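Local coordinates for protein DNA-(apurinic or apyrimidinic site) endonuclease 2 (Xenopus laevis, PDB 6WCD) that cleaves DNA as a 3'-5' exonuclease and weak apurinic/apyrimidinic endonuclease in base excision repair, this chain being its magnesium-dependent catalytic domain, at residues I3-I8 with I179-V184; L191-P196 with Y268-D273; W257-G262 with G297-P302. One frame throughout, in Å; residues are numbered along the deposited sequence.

The three contacts lie in one catalytic domain of the exonuclease/endonuclease/phosphatase family; contacts 1 and 3 border its active site, and contact 2 reaches it through Asp273. Contact 1 joins strands of the two sheets at the domain centre. Its centre is about 17 Å from that of contact 2 and about 16 Å from that of contact 3; the centres of contacts 2 and 3 are about 13 Å apart. Val184 N probably bonds to Ile272 O at 3.0 Å, tying contact 1 to contact 2. His300 ND1 of contact 3 meets Asp273 OD2 of contact 2 at 2.7 Å, and Ser298 OG meets Asn7 O at 2.7 Å. The side chains of Asn7 and Asp299 each lie about 4 Å from the magnesium ion held by Asn9 and Glu34.

Contact 1: residues I3-I8 with I179-V184; sequences IVSWNI and IILGDV
Asp183 OD2 accepts a hydrogen bond from Asn7 ND2 at 2.9 Å, the one direct bond between 3-8 and 179-184. OD2 lies close to the amide plane of Asn7, and ND2 meets its anti lone pair, the one turned away from OD1; amide and carboxylate planes are 53° apart, and the N-H...O angle is a bent 140°. Both residues have CG anti to the backbone N, which starts each group toward the other segment. The amide is held at its other end too, Asn7 OD1 accepting from Asn9 N.

Two residues back from Asn7, Ser5 OG rests on the backbone of Gly182, 3.2 Å from its CA, while OG is hydrogen-bonded to Gln33 NE2. Toward the start of the strands the contact is apolar: Ile3 CD1 and Leu181 CD1 meet tip to tip at 3.7 Å, and Leu181 CD1 also lies 3.9 Å from Ser5 CB. Val138 of strand 133-142 touches both Ile3 and Leu181.

Strand 3-7 belongs to one sheet and strand 179-181 to the other, their axes 8.9 Å apart at closest approach, so side chains rather than backbone bonds join the layers of this DNase I-like alpha/beta sandwich. Apolar packing thus gives way to polar groups toward the C-terminal ends of the strands, where the Asn7 amide, with a weak bond from Asn185 N to OD1, is likely to limit the rotation of the carboxylate of Asp183, the catalytic proton donor/acceptor, beside Tyr142, Asp273 and His300.

Contact 2: residues L191-P196 with Y268-D273; sequences LDHCDP and YGTRID
A single antiparallel beta bridge, His193 with Thr270, fastens the loop 191-196 to the start of the broken strand 269-278, at the periphery of the DNase I-like domain. Its backbone bonds are Arg271 N to Asp192 O, 2.8 Å and nearly straight at 166°, and a weak one from Cys194 N to Gly269 O. On the more exposed side, the His193 ring lies obliquely across Thr270, each residue in one of two conformers. A side-chain salt bridge reinforces the bridge. Arg271 presents NE and NH2 side-on to the single oxygen OD1 of Asp192, each at 2.9 Å; OD1 lies in the guanidinium plane, yet both nitrogens reach it from above the same face of the carboxylate, the two planes being 51° apart. The arginine chain bends at chi3 (67°), which turns NE out of the extended line of the chain. Arg244 also bridges to Asp192 OD1 and Asp241 to Arg271 NH2, making a network of charges around the buried Asp192 and Arg271. An alanine in place of Arg271 would probably leave the carboxylates of Asp192 and Asp241 each short of a positive partner and open a gap beside helix 242-246, where Phe243 packs. The other carboxylate oxygen, Asp192 OD2, accepts from Arg189 N and from a water at 2.6 Å.

Contact 3: residues W257-G262 with G297-P302; sequences WCSASG and GSDHCP
Hydrogen bonding between 257-262 and 297-302 rests on Trp257 N, which donates to Asp299 O at 3.2 Å, almost straight (171°) and nearly along the C=O axis. One water adds a second link: it lies 2.6 Å from Ser259 OG and donates to Asp299 OD2 at 2.9 Å. Within 297-302, Ser298 OG accepts from His300 N at 3.1 Å, an ST turn, and also bonds to Asn7 O.

A sulfur-aromatic contact follows. Cys301 SG sits at the edge of the Trp257 six-membered ring, 3.7 Å from CH2 and close to the ring plane. Chi1 of Cys301 (69°) sets SG between its own backbone N and carbonyl carbon, which brings it to this indole edge. Indole NE1 bonds to Asn267 OD1.

In van der Waals packing, Asp299 CB lies 3.5 Å from Trp257 O and also touches Ser259 OG.

This loop pair borders the metal site: Asp299, a magnesium-binding residue, has its side chain about 4 Å from the bound ion, which Asn9 and Glu34 hold, and His300, a probable proton acceptor, bonds through ND1 to Asp273. The main-chain bond and the water are likely to steady Asp299 beside the metal.

Contact 1: residues I3-I8 with I179-V184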
loop_
_atom_site.group_PDB
_atom_site.type_symbol
_atom_site.label_atom_id
_atom_site.label_comp_id
_atom_site.label_asym_id
_atom_site.label_seq_id
_atom_site.Cartn_x
_atom_site.Cartn_y
_atom_site.Cartn_z
ATOM N N ILE A 3 -10.692 -0.671 -5.232
ATOM C CA ILE A 3 -9.258 -0.721 -4.966
ATOM C C ILE A 3 -8.950 -1.862 -4.010
ATOM O O ILE A 3 -9.660 -2.099 -3.033
ATOM C CB ILE A 3 -8.746 0.618 -4.407
ATOM C CG1 ILE A 3 -7.228 0.610 -4.261
ATOM C CG2 ILE A 3 -9.429 0.951 -3.082
ATOM C CD1 ILE A 3 -6.664 1.993 -4.167
ATOM N N VAL A 4 -7.906 -2.612 -4.332
ATOM C CA VAL A 4 -7.493 -3.775 -3.577
ATOM C C VAL A 4 -6.080 -3.546 -3.078
ATOM O O VAL A 4 -5.248 -2.959 -3.786
ATOM C CB VAL A 4 -7.553 -5.050 -4.431
ATOM C CG1 VAL A 4 -6.780 -6.208 -3.817
ATOM C CG2 VAL A 4 -8.973 -5.473 -4.667
ATOM N N SER A 5 -5.813 -4.033 -1.892
ATOM C CA SER A 5 -4.456 -4.100 -1.324
ATOM C C SER A 5 -4.178 -5.543 -0.920
ATOM O O SER A 5 -5.029 -6.197 -0.318
ATOM C CB SER A 5 -4.324 -3.201 -0.108
ATOM O OG SER A 5 -3.035 -3.179 0.419
ATOM N N TRP A 6 -2.980 -6.037 -1.225
ATOM C CA TRP A 6 -2.642 -7.415 -0.909
ATOM C C TRP A 6 -1.154 -7.602 -0.731
ATOM O O TRP A 6 -0.372 -7.343 -1.658
ATOM C CB TRP A 6 -3.128 -8.351 -2.013
ATOM C CG TRP A 6 -3.052 -9.837 -1.711
ATOM C CD1 TRP A 6 -2.959 -10.454 -0.466
ATOM C CD2 TRP A 6 -3.089 -10.891 -2.664
ATOM N NE1 TRP A 6 -2.976 -11.792 -0.625
ATOM C CE2 TRP A 6 -3.007 -12.098 -1.983
ATOM C CE3 TRP A 6 -3.175 -10.920 -4.063
ATOM C CZ2 TRP A 6 -3.043 -13.343 -2.606
ATOM C CZ3 TRP A 6 -3.156 -12.137 -4.692
ATOM C CH2 TRP A 6 -3.118 -13.344 -3.994
ATOM N N ASN A 7 -0.740 -8.088 0.445
ATOM C CA ASN A 7 0.640 -8.520 0.646
ATOM C C ASN A 7 0.687 -9.928 0.083
ATOM O O ASN A 7 0.114 -10.877 0.645
ATOM C CB ASN A 7 1.047 -8.491 2.099
ATOM C CG ASN A 7 2.453 -9.021 2.291
ATOM O OD1 ASN A 7 2.891 -9.931 1.611
ATOM N ND2 ASN A 7 3.164 -8.460 3.247
ATOM N N ILE A 8 1.293 -10.049 -1.100
ATOM C CA ILE A 8 1.222 -11.252 -1.910
ATOM C C ILE A 8 2.346 -12.226 -1.618
ATOM O O ILE A 8 2.343 -13.352 -2.131
ATOM C CB ILE A 8 1.167 -10.824 -3.402
ATOM C CG1 ILE A 8 0.725 -11.952 -4.296
ATOM C CG2 ILE A 8 2.519 -10.273 -3.867
ATOM C CD1 ILE A 8 0.420 -11.485 -5.776
ATOM N N ILE A 179 -5.371 8.054 0.045
ATOM C CA ILE A 179 -5.525 6.708 0.585
ATOM C C ILE A 179 -4.144 6.165 0.883
ATOM O O ILE A 179 -3.238 6.298 0.058
ATOM C CB ILE A 179 -6.260 5.785 -0.394
ATOM C CG1 ILE A 179 -7.718 6.083 -0.416
ATOM C CG2 ILE A 179 -6.006 4.314 -0.028
ATOM C CD1 ILE A 179 -8.482 5.345 -1.560
ATOM N N ILE A 180 -3.968 5.605 2.064
ATOM C CA ILE A 180 -2.766 4.855 2.442
ATOM C C ILE A 180 -3.221 3.421 2.564
ATOM O O ILE A 180 -4.115 3.124 3.374
ATOM C CB ILE A 180 -2.139 5.322 3.741
ATOM C CG1 ILE A 180 -1.753 6.788 3.690
ATOM C CG2 ILE A 180 -0.875 4.445 4.014
ATOM C CD1 ILE A 180 -1.490 7.374 5.029
ATOM N N LEU A 181 -2.642 2.514 1.793
ATOM C CA LEU A 181 -3.006 1.126 1.928
ATOM C C LEU A 181 -1.812 0.229 1.922
ATOM O O LEU A 181 -0.740 0.586 1.409
ATOM C CB LEU A 181 -3.990 0.741 0.865
ATOM C CG LEU A 181 -3.521 0.659 -0.570
ATOM C CD1 LEU A 181 -4.752 0.477 -1.445
ATOM C CD2 LEU A 181 -2.846 1.827 -1.083
ATOM N N GLY A 182 -1.963 -0.901 2.554
ATOM C CA GLY A 182 -0.915 -1.888 2.504
ATOM C C GLY A 182 -0.707 -2.507 3.843
ATOM O O GLY A 182 -1.610 -2.557 4.676
ATOM N N ASP A 183 0.483 -3.074 4.021
ATOM C CA ASP A 183 0.857 -3.886 5.160
ATOM C C ASP A 183 1.543 -2.953 6.126
ATOM O O ASP A 183 2.711 -2.567 5.937
ATOM C CB ASP A 183 1.760 -5.038 4.765
ATOM C CG ASP A 183 2.192 -5.898 5.930
ATOM O OD1 ASP A 183 1.922 -5.551 7.138
ATOM O OD2 ASP A 183 2.828 -6.963 5.665
ATOM N N VAL A 184 0.767 -2.488 7.091
ATOM C CA VAL A 184 1.305 -1.588 8.122
ATOM C C VAL A 184 2.079 -2.331 9.186
ATOM O O VAL A 184 2.893 -1.729 9.920
ATOM C CB VAL A 184 0.103 -0.778 8.659
ATOM C CG1 VAL A 184 0.472 0.060 9.844
ATOM C CG2 VAL A 184 -0.466 0.099 7.567
#

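Contact 2: residues L191-P196 with Y268-D273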
loop_
_atom_site.group_PDB
_atom_site.type_symbol
_atom_site.label_atom_id
_atom_site.label_comp_id
_atom_site.label_asym_id
_atom_site.label_seq_id
_atom_site.Cartn_x
_atom_site.Cartn_y
_atom_site.Cartn_z
ATOM N N LEU A 191 -9.498 -6.201 19.201
ATOM C CA LEU A 191 -10.349 -6.898 18.252
ATOM C C LEU A 191 -9.583 -7.355 17.017
ATOM O O LEU A 191 -10.026 -8.281 16.314
ATOM C CB LEU A 191 -11.469 -5.935 17.835
ATOM C CG LEU A 191 -12.719 -6.446 17.175
ATOM C CD1 LEU A 191 -13.404 -7.438 18.090
ATOM C CD2 LEU A 191 -13.614 -5.249 16.858
ATOM N N ASP A 192 -8.461 -6.724 16.727
ATOM C CA ASP A 192 -7.689 -6.959 15.528
ATOM C C ASP A 192 -6.714 -8.106 15.644
ATOM O O ASP A 192 -5.904 -8.325 14.724
ATOM C CB ASP A 192 -6.918 -5.696 15.136
ATOM C CG ASP A 192 -7.857 -4.563 14.741
ATOM O OD1 ASP A 192 -8.732 -4.806 13.888
ATOM O OD2 ASP A 192 -7.784 -3.457 15.332
ATOM N N HIS A 193 -6.738 -8.849 16.734
ATOM C CA HIS A 193 -5.743 -9.877 17.024
ATOM C C HIS A 193 -6.453 -11.037 17.717
ATOM O O HIS A 193 -7.453 -10.835 18.409
ATOM C CB HIS A 193 -4.621 -9.272 17.892
ATOM C CG HIS A 193 -3.449 -10.176 18.101
ATOM N ND1 HIS A 193 -3.369 -11.042 19.168
ATOM C CD2 HIS A 193 -2.302 -10.337 17.395
ATOM C CE1 HIS A 193 -2.231 -11.711 19.103
ATOM N NE2 HIS A 193 -1.561 -11.299 18.044
ATOM N N CYS A 194 -5.881 -12.220 17.580
ATOM C CA CYS A 194 -6.446 -13.366 18.234
ATOM C C CYS A 194 -6.355 -13.174 19.751
ATOM O O CYS A 194 -5.368 -12.642 20.272
ATOM C CB CYS A 194 -5.700 -14.635 17.823
ATOM S SG CYS A 194 -6.773 -15.992 17.295
ATOM N N ASP A 195 -7.348 -13.688 20.478
ATOM C CA ASP A 195 -7.368 -13.630 21.910
ATOM C C ASP A 195 -6.250 -14.531 22.448
ATOM O O ASP A 195 -5.909 -15.545 21.822
ATOM C CB ASP A 195 -8.693 -14.115 22.494
ATOM C CG ASP A 195 -9.849 -13.176 22.205
ATOM O OD1 ASP A 195 -10.969 -13.684 21.971
ATOM O OD2 ASP A 195 -9.642 -11.940 22.208
ATOM N N PRO A 196 -5.697 -14.207 23.600
ATOM C CA PRO A 196 -5.991 -13.123 24.548
ATOM C C PRO A 196 -5.153 -11.855 24.346
ATOM O O PRO A 196 -4.154 -11.878 23.635
ATOM C CB PRO A 196 -5.662 -13.768 25.879
ATOM C CG PRO A 196 -4.492 -14.582 25.538
ATOM C CD PRO A 196 -4.762 -15.181 24.207
ATOM N N TYR A 268 -5.509 -18.507 13.647
ATOM C CA TYR A 268 -4.425 -17.921 14.428
ATOM C C TYR A 268 -3.858 -16.782 13.593
ATOM O O TYR A 268 -2.923 -16.955 12.787
ATOM C CB TYR A 268 -3.426 -19.004 14.715
ATOM C CG TYR A 268 -2.144 -18.634 15.462
ATOM C CD1 TYR A 268 -2.113 -18.638 16.812
ATOM C CD2 TYR A 268 -0.984 -18.379 14.754
ATOM C CE1 TYR A 268 -0.918 -18.405 17.508
ATOM C CE2 TYR A 268 0.200 -18.140 15.428
ATOM C CZ TYR A 268 0.201 -18.141 16.793
ATOM O OH TYR A 268 1.366 -17.944 17.506
ATOM N N GLY A 269 -4.445 -15.603 13.751
ATOM C CA GLY A 269 -4.156 -14.483 12.866
ATOM C C GLY A 269 -4.274 -13.093 13.458
ATOM O O GLY A 269 -4.625 -12.903 14.625
ATOM N N THR A 270 -3.997 -12.108 12.598
ATOM C CA THR A 270 -3.989 -10.698 12.972
ATOM C C THR A 270 -4.447 -9.882 11.781
ATOM O O THR A 270 -4.264 -10.304 10.646
ATOM C CB THR A 270 -2.595 -10.224 13.383
ATOM O OG1 THR A 270 -1.989 -11.175 14.266
ATOM C CG2 THR A 270 -2.714 -8.910 14.072
ATOM N N ARG A 271 -5.032 -8.692 12.038
ATOM C CA ARG A 271 -5.382 -7.749 10.961
ATOM C C ARG A 271 -4.290 -6.659 10.906
ATOM O O ARG A 271 -4.199 -5.831 11.830
ATOM C CB ARG A 271 -6.752 -7.119 11.146
ATOM C CG ARG A 271 -7.167 -6.277 9.880
ATOM C CD ARG A 271 -8.583 -5.725 9.979
ATOM N NE ARG A 271 -8.663 -4.732 11.033
ATOM C CZ ARG A 271 -8.659 -3.419 10.856
ATOM N NH1 ARG A 271 -8.633 -2.886 9.650
ATOM N NH2 ARG A 271 -8.657 -2.634 11.923
ATOM N N ILE A 272 -3.454 -6.694 9.870
ATOM C CA ILE A 272 -2.330 -5.760 9.728
ATOM C C ILE A 272 -2.326 -5.106 8.347
ATOM O O ILE A 272 -1.381 -4.335 8.041
ATOM C CB ILE A 272 -0.968 -6.418 10.036
ATOM C CG1 ILE A 272 -0.728 -7.643 9.137
ATOM C CG2 ILE A 272 -0.852 -6.717 11.542
ATOM C CD1 ILE A 272 0.695 -8.163 9.230
ATOM N N ASP A 273 -3.320 -5.376 7.535
ATOM C CA ASP A 273 -3.498 -4.784 6.213
ATOM C C ASP A 273 -4.707 -3.864 6.236
ATOM O O ASP A 273 -5.804 -4.246 6.666
ATOM C CB ASP A 273 -3.673 -5.915 5.234
ATOM C CG ASP A 273 -2.439 -6.818 5.188
ATOM O OD1 ASP A 273 -1.388 -6.380 4.585
ATOM O OD2 ASP A 273 -2.441 -7.941 5.759
HETATM O O HOH W 1 -9.730 -1.782 14.934
#

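Contact 3: residues W257-G262 with G297-P302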
loop_
_atom_site.group_PDB
_atom_site.type_symbol
_atom_site.label_atom_id
_atom_site.label_comp_id
_atom_site.label_asym_id
_atom_site.label_seq_id
_atom_site.Cartn_x
_atom_site.Cartn_y
_atom_site.Cartn_z
ATOM N N TRP A 257 -1.856 -14.798 8.558
ATOM C CA TRP A 257 -1.690 -16.019 9.340
ATOM C C TRP A 257 -0.324 -16.590 8.973
ATOM O O TRP A 257 0.012 -16.704 7.771
ATOM C CB TRP A 257 -2.765 -17.064 9.031
ATOM C CG TRP A 257 -4.199 -16.581 9.080
ATOM C CD1 TRP A 257 -5.064 -16.723 10.083
ATOM C CD2 TRP A 257 -4.884 -15.854 8.042
ATOM N NE1 TRP A 257 -6.278 -16.154 9.765
ATOM C CE2 TRP A 257 -6.172 -15.593 8.506
ATOM C CE3 TRP A 257 -4.511 -15.415 6.777
ATOM C CZ2 TRP A 257 -7.100 -14.935 7.767
ATOM C CZ3 TRP A 257 -5.475 -14.740 6.011
ATOM C CH2 TRP A 257 -6.712 -14.487 6.513
ATOM N N CYS A 258 0.418 -17.065 9.954
ATOM C CA CYS A 258 1.722 -17.590 9.611
ATOM C C CYS A 258 1.626 -18.847 8.758
ATOM O O CYS A 258 0.699 -19.608 8.851
ATOM C CB CYS A 258 2.585 -17.808 10.840
ATOM S SG CYS A 258 1.942 -19.093 11.942
ATOM N N SER A 259 2.645 -19.095 7.967
ATOM C CA SER A 259 2.556 -20.200 7.020
ATOM C C SER A 259 2.514 -21.538 7.730
ATOM O O SER A 259 1.968 -22.507 7.197
ATOM C CB SER A 259 3.743 -20.161 6.051
ATOM O OG SER A 259 3.691 -18.990 5.249
ATOM N N ALA A 260 3.063 -21.608 8.927
ATOM C CA ALA A 260 3.277 -22.900 9.554
ATOM C C ALA A 260 2.115 -23.297 10.454
ATOM O O ALA A 260 1.306 -22.473 10.883
ATOM C CB ALA A 260 4.582 -22.861 10.363
ATOM N N SER A 261 2.056 -24.599 10.754
ATOM C CA SER A 261 1.306 -25.115 11.897
ATOM C C SER A 261 -0.192 -24.839 11.785
ATOM O O SER A 261 -0.910 -24.827 12.811
ATOM C CB SER A 261 1.868 -24.553 13.216
ATOM O OG SER A 261 3.233 -24.925 13.378
ATOM N N GLY A 262 -0.678 -24.684 10.555
ATOM C CA GLY A 262 -2.118 -24.708 10.288
ATOM C C GLY A 262 -2.848 -23.448 10.699
ATOM O O GLY A 262 -4.066 -23.477 10.953
ATOM N N GLY A 297 -3.125 -18.028 -1.855
ATOM C CA GLY A 297 -1.863 -17.820 -2.578
ATOM C C GLY A 297 -0.798 -17.099 -1.813
ATOM O O GLY A 297 0.367 -17.116 -2.244
ATOM N N SER A 298 -1.140 -16.495 -0.667
ATOM C CA SER A 298 -0.203 -15.767 0.158
ATOM C C SER A 298 -0.417 -16.154 1.619
ATOM O O SER A 298 -1.432 -16.816 1.953
ATOM C CB SER A 298 -0.378 -14.260 -0.076
ATOM O OG SER A 298 0.419 -13.529 0.806
ATOM N N ASP A 299 0.449 -15.668 2.476
ATOM C CA ASP A 299 0.217 -15.780 3.895
ATOM C C ASP A 299 -0.725 -14.659 4.400
ATOM O O ASP A 299 -1.134 -14.660 5.484
ATOM C CB ASP A 299 1.506 -15.920 4.727
ATOM C CG ASP A 299 2.520 -14.806 4.512
ATOM O OD1 ASP A 299 2.382 -13.988 3.641
ATOM O OD2 ASP A 299 3.474 -14.827 5.289
ATOM N N HIS A 300 -0.991 -13.663 3.561
ATOM C CA HIS A 300 -2.001 -12.663 3.837
ATOM C C HIS A 300 -3.148 -12.867 2.858
ATOM O O HIS A 300 -2.934 -13.413 1.752
ATOM C CB HIS A 300 -1.505 -11.225 3.633
ATOM C CG HIS A 300 -0.354 -10.822 4.492
ATOM N ND1 HIS A 300 -0.404 -9.673 5.250
ATOM C CD2 HIS A 300 0.896 -11.306 4.620
ATOM C CE1 HIS A 300 0.760 -9.497 5.854
ATOM N NE2 HIS A 300 1.571 -10.478 5.506
ATOM N N CYS A 301 -4.304 -12.343 3.198
ATOM C CA CYS A 301 -5.366 -12.202 2.205
ATOM C C CYS A 301 -5.559 -10.737 1.848
ATOM O O CYS A 301 -5.118 -9.849 2.568
ATOM C CB CYS A 301 -6.686 -12.802 2.680
ATOM S SG CYS A 301 -7.493 -11.939 4.007
ATOM N N PRO A 302 -6.204 -10.443 0.728
ATOM C CA PRO A 302 -6.420 -9.052 0.349
ATOM C C PRO A 302 -7.471 -8.348 1.197
ATOM O O PRO A 302 -8.314 -8.966 1.867
ATOM C CB PRO A 302 -6.944 -9.148 -1.094
ATOM C CG PRO A 302 -6.632 -10.535 -1.530
ATOM C CD PRO A 302 -6.700 -11.374 -0.267
HETATM O O HOH W 2 4.338 -17.052 6.867
#